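NADH kinase POS5 (Saccharomyces cerevisiae, PDB 3AFO) phosphorylates NADH, and with about half the preference NAD(+), at the expense of ATP in mitochondria, supplying the reductant NADPH for defence against oxidants. Local coordinates at residues L1-V13 / P79-P92. Residues are numbered along the deposited sequence; the frame is centred on the assembly and turned at random.
Sequences LQSGSKFVKIKPV and PDVAEEISQDFKSP
Val8 and Ile10, alternate residues on one side of strand 8-12, pack against helix 79-86, as strand against helix, in the alpha/beta part of the fold; the helix belongs to the N-terminal ATP-NAD kinase domain, and strand 8-12 covers it. Strand and helix run almost antiparallel, at 170°, and the strand pairs in parallel with strand 101-105.

The apolar layer illustrates how a short strand covers a helix. Ile10 sets CD1 against Ala82 CB at 4.0 Å. Val8 divides its branches: CG1, anti to the backbone N, rests on Ser86 CB, while CG2 meets Phe89 CD2 at 3.5 Å, the two side chains crossing at about a right angle. Beyond the helix, Pro92 CD sits over the centre of the Phe7 ring, 3.8 Å from the centroid and 11° off the normal, a CH-pi contact; Phe89 O lies near the plane of that ring at its edge. An alanine in place of Phe7 would probably leave the Pro92 ring without its aromatic partner and the chain at Lys90 and Ser91 less well covered.

Polar contacts tie down the N-terminal loop. Ser5 OG accepts from Phe7 N in an ST turn, and a water bridges it to Phe89 O. Close by, in one of its two modelled conformers, Gln87 lies along Gly4. Ser86 OG, held between its own backbone N and carbonyl carbon, donates to Glu83 O from above the carbonyl plane and receives Gly4 N at 2.9 Å, in a nearly straight bond of 167°.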
ATOM      1  N   LEU A   1      40.282  28.858 -23.999  1.00 49.66           N
ATOM      2  CA  LEU A   1      39.366  27.921 -24.711  1.00 49.55           C
ATOM      3  C   LEU A   1      39.069  28.437 -26.123  1.00 49.46           C
ATOM      4  O   LEU A   1      38.774  29.625 -26.313  1.00 49.63           O
ATOM      5  CB  LEU A   1      38.068  27.715 -23.911  1.00 49.65           C
ATOM      6  CG  LEU A   1      38.157  27.031 -22.534  1.00 49.83           C
ATOM      7  CD1 LEU A   1      37.190  27.668 -21.535  1.00 49.92           C
ATOM      8  CD2 LEU A   1      37.932  25.522 -22.606  1.00 49.94           C
ATOM      9  N   GLN A   2      39.161  27.539 -27.105  1.00 49.06           N
ATOM     10  CA  GLN A   2      38.967  27.895 -28.515  1.00 48.42           C
ATOM     11  C   GLN A   2      37.490  27.895 -28.919  1.00 47.46           C
ATOM     12  O   GLN A   2      36.768  26.897 -28.757  1.00 47.53           O
ATOM     13  CB  GLN A   2      39.784  26.982 -29.449  1.00 48.74           C
ATOM     14  CG  GLN A   2      41.305  27.208 -29.402  1.00 49.84           C
ATOM     15  CD  GLN A   2      42.062  26.421 -30.474  1.00 51.37           C
ATOM     16  OE1 GLN A   2      42.857  25.529 -30.165  1.00 51.05           O
ATOM     17  NE2 GLN A   2      41.814  26.751 -31.741  1.00 51.80           N
ATOM     18  N   SER A   3      37.050  29.041 -29.431  1.00 46.13           N
ATOM     19  CA  SER A   3      35.738  29.174 -30.036  1.00 44.67           C
ATOM     20  C   SER A   3      35.802  28.577 -31.431  1.00 43.97           C
ATOM     21  O   SER A   3      36.820  28.695 -32.117  1.00 44.03           O
ATOM     22  CB  SER A   3      35.342  30.650 -30.118  1.00 44.68           C
ATOM     23  OG  SER A   3      34.138  30.816 -30.844  1.00 43.71           O
ATOM     24  N   GLY A   4      34.718  27.934 -31.847  1.00 42.89           N
ATOM     25  CA  GLY A   4      34.630  27.398 -33.198  1.00 41.61           C
ATOM     26  C   GLY A   4      34.022  28.369 -34.199  1.00 40.38           C
ATOM     27  O   GLY A   4      33.539  27.954 -35.253  1.00 40.77           O
ATOM     28  N   SER A   5      34.033  29.658 -33.867  1.00 39.04           N
ATOM     29  CA  SER A   5      33.513  30.695 -34.756  1.00 37.42           C
ATOM     30  C   SER A   5      34.053  32.067 -34.367  1.00 36.86           C
ATOM     31  O   SER A   5      34.169  32.384 -33.180  1.00 36.67           O
ATOM     32  CB  SER A   5      31.983  30.725 -34.713  1.00 37.28           C
ATOM     33  OG  SER A   5      31.465  31.605 -35.688  1.00 36.37           O
ATOM     34  N   LYS A   6      34.358  32.879 -35.373  1.00 35.54           N
ATOM     35  CA  LYS A   6      34.751  34.277 -35.166  1.00 34.71           C
ATOM     36  C   LYS A   6      33.555  35.135 -34.725  1.00 33.52           C
ATOM     37  O   LYS A   6      33.724  36.305 -34.383  1.00 33.23           O
ATOM     38  CB  LYS A   6      35.351  34.867 -36.452  1.00 34.77           C
ATOM     39  CG  LYS A   6      36.348  33.964 -37.175  1.00 35.92           C
ATOM     40  CD  LYS A   6      37.776  34.223 -36.738  1.00 38.77           C
ATOM     41  CE  LYS A   6      38.756  33.617 -37.745  1.00 40.18           C
ATOM     42  NZ  LYS A   6      40.104  34.240 -37.632  1.00 41.42           N
ATOM     43  N   PHE A   7      32.354  34.553 -34.762  1.00 32.36           N
ATOM     44  CA  PHE A   7      31.131  35.235 -34.320  1.00 31.78           C
ATOM     45  C   PHE A   7      30.835  35.001 -32.827  1.00 31.25           C
ATOM     46  O   PHE A   7      29.849  35.505 -32.284  1.00 30.75           O
ATOM     47  CB  PHE A   7      29.931  34.803 -35.173  1.00 31.72           C
ATOM     48  CG  PHE A   7      30.041  35.186 -36.631  1.00 32.08           C
ATOM     49  CD1 PHE A   7      30.723  36.345 -37.023  1.00 33.37           C
ATOM     50  CD2 PHE A   7      29.444  34.399 -37.611  1.00 31.74           C
ATOM     51  CE1 PHE A   7      30.819  36.701 -38.371  1.00 33.73           C
ATOM     52  CE2 PHE A   7      29.524  34.750 -38.959  1.00 31.60           C
ATOM     53  CZ  PHE A   7      30.216  35.901 -39.339  1.00 32.54           C
ATOM     54  N   VAL A   8      31.694  34.216 -32.185  1.00 30.74           N
ATOM     55  CA  VAL A   8      31.589  33.927 -30.761  1.00 30.67           C
ATOM     56  C   VAL A   8      32.942  34.137 -30.090  1.00 30.98           C
ATOM     57  O   VAL A   8      33.958  33.626 -30.559  1.00 30.97           O
ATOM     58  CB  VAL A   8      31.123  32.458 -30.506  1.00 30.50           C
ATOM     59  CG1 VAL A   8      31.306  32.056 -29.030  1.00 30.30           C
ATOM     60  CG2 VAL A   8      29.678  32.271 -30.929  1.00 29.53           C
ATOM     61  N   LYS A   9      32.951  34.906 -29.006  0.50 31.07           N
ATOM     62  CA  LYS A   9      34.125  35.004 -28.146  0.50 31.32           C
ATOM     63  C   LYS A   9      33.799  34.411 -26.784  0.50 31.35           C
ATOM     64  O   LYS A   9      32.761  34.718 -26.196  0.50 31.43           O
ATOM     65  CB  LYS A   9      34.584  36.459 -27.994  0.50 31.22           C
ATOM     66  CG  LYS A   9      35.322  37.012 -29.205  0.50 31.07           C
ATOM     67  CD  LYS A   9      35.878  38.406 -28.924  0.50 31.74           C
ATOM     68  CE  LYS A   9      36.757  38.420 -27.682  0.50 32.05           C
ATOM     69  NZ  LYS A   9      37.081  39.817 -27.272  0.50 33.18           N
ATOM     70  N   ILE A  10      34.685  33.551 -26.298  1.00 31.57           N
ATOM     71  CA  ILE A  10      34.541  32.942 -24.974  1.00 31.76           C
ATOM     72  C   ILE A  10      35.414  33.729 -23.990  1.00 31.91           C
ATOM     73  O   ILE A  10      36.631  33.782 -24.164  1.00 32.30           O
ATOM     74  CB  ILE A  10      34.942  31.446 -24.986  1.00 31.34           C
ATOM     75  CG1 ILE A  10      34.041  30.652 -25.944  1.00 31.31           C
ATOM     76  CG2 ILE A  10      34.880  30.862 -23.574  1.00 31.86           C
ATOM     77  CD1 ILE A  10      34.542  29.231 -26.248  1.00 31.18           C
ATOM     78  N   LYS A  11      34.783  34.330 -22.978  1.00 31.88           N
ATOM     79  CA  LYS A  11      35.469  35.193 -21.995  1.00 32.16           C
ATOM     80  C   LYS A  11      35.395  34.648 -20.557  1.00 32.02           C
ATOM     81  O   LYS A  11      34.410  33.992 -20.193  1.00 31.35           O
ATOM     82  CB  LYS A  11      34.885  36.609 -22.030  1.00 31.79           C
ATOM     83  CG  LYS A  11      35.284  37.416 -23.259  1.00 33.38           C
ATOM     84  CD  LYS A  11      34.847  38.858 -23.141  1.00 35.04           C
ATOM     85  CE  LYS A  11      35.041  39.602 -24.450  1.00 36.93           C
ATOM     86  NZ  LYS A  11      34.618  41.031 -24.319  1.00 38.41           N
ATOM     87  N   PRO A  12      36.435  34.923 -19.735  1.00 32.25           N
ATOM     88  CA  PRO A  12      36.422  34.499 -18.324  1.00 32.02           C
ATOM     89  C   PRO A  12      35.227  35.078 -17.582  1.00 32.13           C
ATOM     90  O   PRO A  12      34.974  36.282 -17.671  1.00 32.12           O
ATOM     91  CB  PRO A  12      37.722  35.093 -17.769  1.00 32.08           C
ATOM     92  CG  PRO A  12      38.619  35.204 -18.983  1.00 32.41           C
ATOM     93  CD  PRO A  12      37.698  35.607 -20.087  1.00 31.86           C
ATOM     94  N   VAL A  13      34.493  34.231 -16.863  1.00 32.05           N
ATOM     95  CA  VAL A  13      33.335  34.701 -16.103  1.00 32.23           C
ATOM     96  C   VAL A  13      33.732  35.647 -14.955  1.00 32.93           C
ATOM     97  O   VAL A  13      32.924  36.467 -14.509  1.00 33.10           O
ATOM     98  CB  VAL A  13      32.421  33.526 -15.622  1.00 31.76           C
ATOM     99  CG1 VAL A  13      33.124  32.663 -14.588  1.00 31.63           C
ATOM    100  CG2 VAL A  13      31.098  34.056 -15.102  1.00 31.06           C
ATOM    101  N   PRO A  79      32.165  25.450 -19.276  1.00 28.05           N
ATOM    102  CA  PRO A  79      33.297  25.499 -20.213  1.00 28.96           C
ATOM    103  C   PRO A  79      33.177  24.574 -21.432  1.00 29.91           C
ATOM    104  O   PRO A  79      33.451  25.001 -22.558  1.00 29.38           O
ATOM    105  CB  PRO A  79      34.494  25.091 -19.343  1.00 29.21           C
ATOM    106  CG  PRO A  79      34.095  25.478 -17.967  1.00 29.17           C
ATOM    107  CD  PRO A  79      32.626  25.205 -17.893  1.00 28.17           C
ATOM    108  N   ASP A  80      32.764  23.329 -21.214  1.00 30.89           N
ATOM    109  CA  ASP A  80      32.627  22.388 -22.318  1.00 31.96           C
ATOM    110  C   ASP A  80      31.456  22.760 -23.235  1.00 31.75           C
ATOM    111  O   ASP A  80      31.523  22.553 -24.445  1.00 31.61           O
ATOM    112  CB  ASP A  80      32.555  20.929 -21.824  1.00 32.74           C
ATOM    113  CG  ASP A  80      31.440  20.683 -20.798  1.00 34.90           C
ATOM    114  OD1 ASP A  80      30.844  21.645 -20.263  1.00 36.47           O
ATOM    115  OD2 ASP A  80      31.172  19.493 -20.516  1.00 38.25           O
ATOM    116  N   VAL A  81      30.409  23.329 -22.643  1.00 31.55           N
ATOM    117  CA  VAL A  81      29.242  23.809 -23.372  1.00 31.45           C
ATOM    118  C   VAL A  81      29.584  25.019 -24.252  1.00 31.82           C
ATOM    119  O   VAL A  81      29.173  25.073 -25.415  1.00 31.29           O
ATOM    120  CB  VAL A  81      28.076  24.133 -22.413  1.00 31.47           C
ATOM    121  CG1 VAL A  81      27.029  24.994 -23.083  1.00 31.23           C
ATOM    122  CG2 VAL A  81      27.445  22.834 -21.887  1.00 31.89           C
ATOM    123  N   ALA A  82      30.335  25.975 -23.695  1.00 31.98           N
ATOM    124  CA  ALA A  82      30.831  27.134 -24.453  1.00 32.75           C
ATOM    125  C   ALA A  82      31.531  26.695 -25.741  1.00 33.23           C
ATOM    126  O   ALA A  82      31.204  27.178 -26.833  1.00 32.97           O
ATOM    127  CB  ALA A  82      31.776  27.974 -23.592  1.00 32.33           C
ATOM    128  N   GLU A  83      32.470  25.764 -25.601  1.00 34.02           N
ATOM    129  CA  GLU A  83      33.179  25.179 -26.735  1.00 35.39           C
ATOM    130  C   GLU A  83      32.233  24.423 -27.667  1.00 35.37           C
ATOM    131  O   GLU A  83      32.329  24.546 -28.891  1.00 35.47           O
ATOM    132  CB  GLU A  83      34.288  24.244 -26.248  1.00 35.78           C
ATOM    133  CG  GLU A  83      35.651  24.915 -26.039  1.00 38.65           C
ATOM    134  CD  GLU A  83      36.770  23.898 -25.789  1.00 42.46           C
ATOM    135  OE1 GLU A  83      36.565  22.973 -24.977  1.00 43.79           O
ATOM    136  OE2 GLU A  83      37.853  24.012 -26.409  1.00 44.89           O
ATOM    137  N   GLU A  84      31.319  23.650 -27.079  1.00 35.15           N
ATOM    138  CA  GLU A  84      30.353  22.869 -27.845  1.00 34.85           C
ATOM    139  C   GLU A  84      29.482  23.748 -28.741  1.00 34.19           C
ATOM    140  O   GLU A  84      29.324  23.459 -29.922  1.00 34.34           O
ATOM    141  CB  GLU A  84      29.461  22.039 -26.913  1.00 35.28           C
ATOM    142  CG  GLU A  84      28.496  21.111 -27.638  1.00 36.45           C
ATOM    143  CD  GLU A  84      27.418  20.544 -26.730  1.00 39.51           C
ATOM    144  OE1 GLU A  84      27.298  21.007 -25.574  1.00 39.84           O
ATOM    145  OE2 GLU A  84      26.682  19.639 -27.179  1.00 40.04           O
ATOM    146  N   ILE A  85      28.926  24.817 -28.180  1.00 33.23           N
ATOM    147  CA  ILE A  85      27.936  25.624 -28.891  1.00 32.67           C
ATOM    148  C   ILE A  85      28.520  26.777 -29.718  1.00 32.40           C
ATOM    149  O   ILE A  85      27.790  27.406 -30.485  1.00 32.34           O
ATOM    150  CB  ILE A  85      26.818  26.152 -27.949  1.00 32.40           C
ATOM    151  CG1 ILE A  85      27.377  27.193 -26.960  1.00 32.89           C
ATOM    152  CG2 ILE A  85      26.128  24.982 -27.226  1.00 33.37           C
ATOM    153  CD1 ILE A  85      26.328  27.947 -26.183  1.00 33.06           C
ATOM    154  N   SER A  86      29.815  27.058 -29.557  1.00 32.30           N
ATOM    155  CA  SER A  86      30.445  28.194 -30.246  1.00 32.22           C
ATOM    156  C   SER A  86      30.271  28.133 -31.775  1.00 32.00           C
ATOM    157  O   SER A  86      29.974  29.154 -32.407  1.00 31.77           O
ATOM    158  CB  SER A  86      31.913  28.389 -29.835  1.00 31.80           C
ATOM    159  OG  SER A  86      32.672  27.209 -29.992  1.00 32.75           O
ATOM    160  N   GLN A  87      30.445  26.948 -32.367  0.50 31.89           N
ATOM    161  CA  GLN A  87      30.227  26.786 -33.816  0.50 31.81           C
ATOM    162  C   GLN A  87      28.763  26.948 -34.247  0.50 31.46           C
ATOM    163  O   GLN A  87      28.492  27.086 -35.441  0.50 31.47           O
ATOM    164  CB  GLN A  87      30.786  25.456 -34.354  0.50 32.14           C
ATOM    165  CG  GLN A  87      32.303  25.322 -34.293  0.50 32.86           C
ATOM    166  CD  GLN A  87      32.936  24.827 -35.597  0.50 34.36           C
ATOM    167  OE1 GLN A  87      32.358  24.012 -36.322  0.50 34.02           O
ATOM    168  NE2 GLN A  87      34.140  25.324 -35.894  0.50 33.57           N
ATOM    169  N   ASP A  88      27.828  26.934 -33.293  1.00 31.10           N
ATOM    170  CA  ASP A  88      26.387  26.997 -33.630  1.00 30.52           C
ATOM    171  C   ASP A  88      25.833  28.391 -33.945  1.00 29.87           C
ATOM    172  O   ASP A  88      24.725  28.512 -34.484  1.00 28.99           O
ATOM    173  CB  ASP A  88      25.507  26.363 -32.534  1.00 30.68           C
ATOM    174  CG  ASP A  88      25.784  24.890 -32.315  1.00 31.77           C
ATOM    175  OD1 ASP A  88      26.605  24.300 -33.057  1.00 32.06           O
ATOM    176  OD2 ASP A  88      25.185  24.324 -31.365  1.00 31.93           O
ATOM    177  N   PHE A  89      26.567  29.438 -33.574  1.00 29.10           N
ATOM    178  CA  PHE A  89      26.125  30.798 -33.875  1.00 29.06           C
ATOM    179  C   PHE A  89      26.624  31.162 -35.264  1.00 29.47           C
ATOM    180  O   PHE A  89      27.827  31.118 -35.534  1.00 29.76           O
ATOM    181  CB  PHE A  89      26.631  31.789 -32.831  1.00 28.73           C
ATOM    182  CG  PHE A  89      26.047  31.573 -31.460  1.00 27.75           C
ATOM    183  CD1 PHE A  89      24.963  32.337 -31.026  1.00 26.94           C
ATOM    184  CD2 PHE A  89      26.573  30.603 -30.608  1.00 26.29           C
ATOM    185  CE1 PHE A  89      24.421  32.141 -29.756  1.00 26.45           C
ATOM    186  CE2 PHE A  89      26.035  30.401 -29.330  1.00 24.70           C
ATOM    187  CZ  PHE A  89      24.961  31.174 -28.910  1.00 25.57           C
ATOM    188  N   LYS A  90      25.689  31.508 -36.135  1.00 29.79           N
ATOM    189  CA  LYS A  90      25.962  31.663 -37.556  1.00 30.55           C
ATOM    190  C   LYS A  90      25.979  33.110 -38.024  1.00 31.08           C
ATOM    191  O   LYS A  90      26.031  33.382 -39.228  1.00 31.32           O
ATOM    192  CB  LYS A  90      24.939  30.856 -38.360  1.00 30.60           C
ATOM    193  CG  LYS A  90      24.969  29.355 -38.072  1.00 31.22           C
ATOM    194  CD  LYS A  90      26.269  28.715 -38.549  1.00 31.46           C
ATOM    195  CE  LYS A  90      26.291  27.229 -38.236  1.00 32.80           C
ATOM    196  NZ  LYS A  90      27.509  26.606 -38.824  1.00 34.10           N
ATOM    197  N   SER A  91      25.926  34.035 -37.066  1.00 31.52           N
ATOM    198  CA  SER A  91      25.991  35.467 -37.340  1.00 31.97           C
ATOM    199  C   SER A  91      26.401  36.212 -36.069  1.00 32.16           C
ATOM    200  O   SER A  91      26.175  35.717 -34.968  1.00 31.75           O
ATOM    201  CB  SER A  91      24.639  35.988 -37.846  1.00 31.74           C
ATOM    202  OG  SER A  91      23.604  35.653 -36.942  1.00 32.74           O
ATOM    203  N   PRO A  92      27.014  37.399 -36.218  1.00 32.65           N
ATOM    204  CA  PRO A  92      27.338  38.202 -35.042  1.00 33.38           C
ATOM    205  C   PRO A  92      26.129  39.062 -34.674  1.00 34.15           C
ATOM    206  O   PRO A  92      25.098  38.970 -35.336  1.00 33.95           O
ATOM    207  CB  PRO A  92      28.473  39.084 -35.550  1.00 33.09           C
ATOM    208  CG  PRO A  92      28.065  39.372 -36.959  1.00 32.73           C
ATOM    209  CD  PRO A  92      27.409  38.089 -37.463  1.00 32.69           C
TER
HETATM  210  O   HOH W   1      29.834  30.541 -37.396  1.00 25.56           O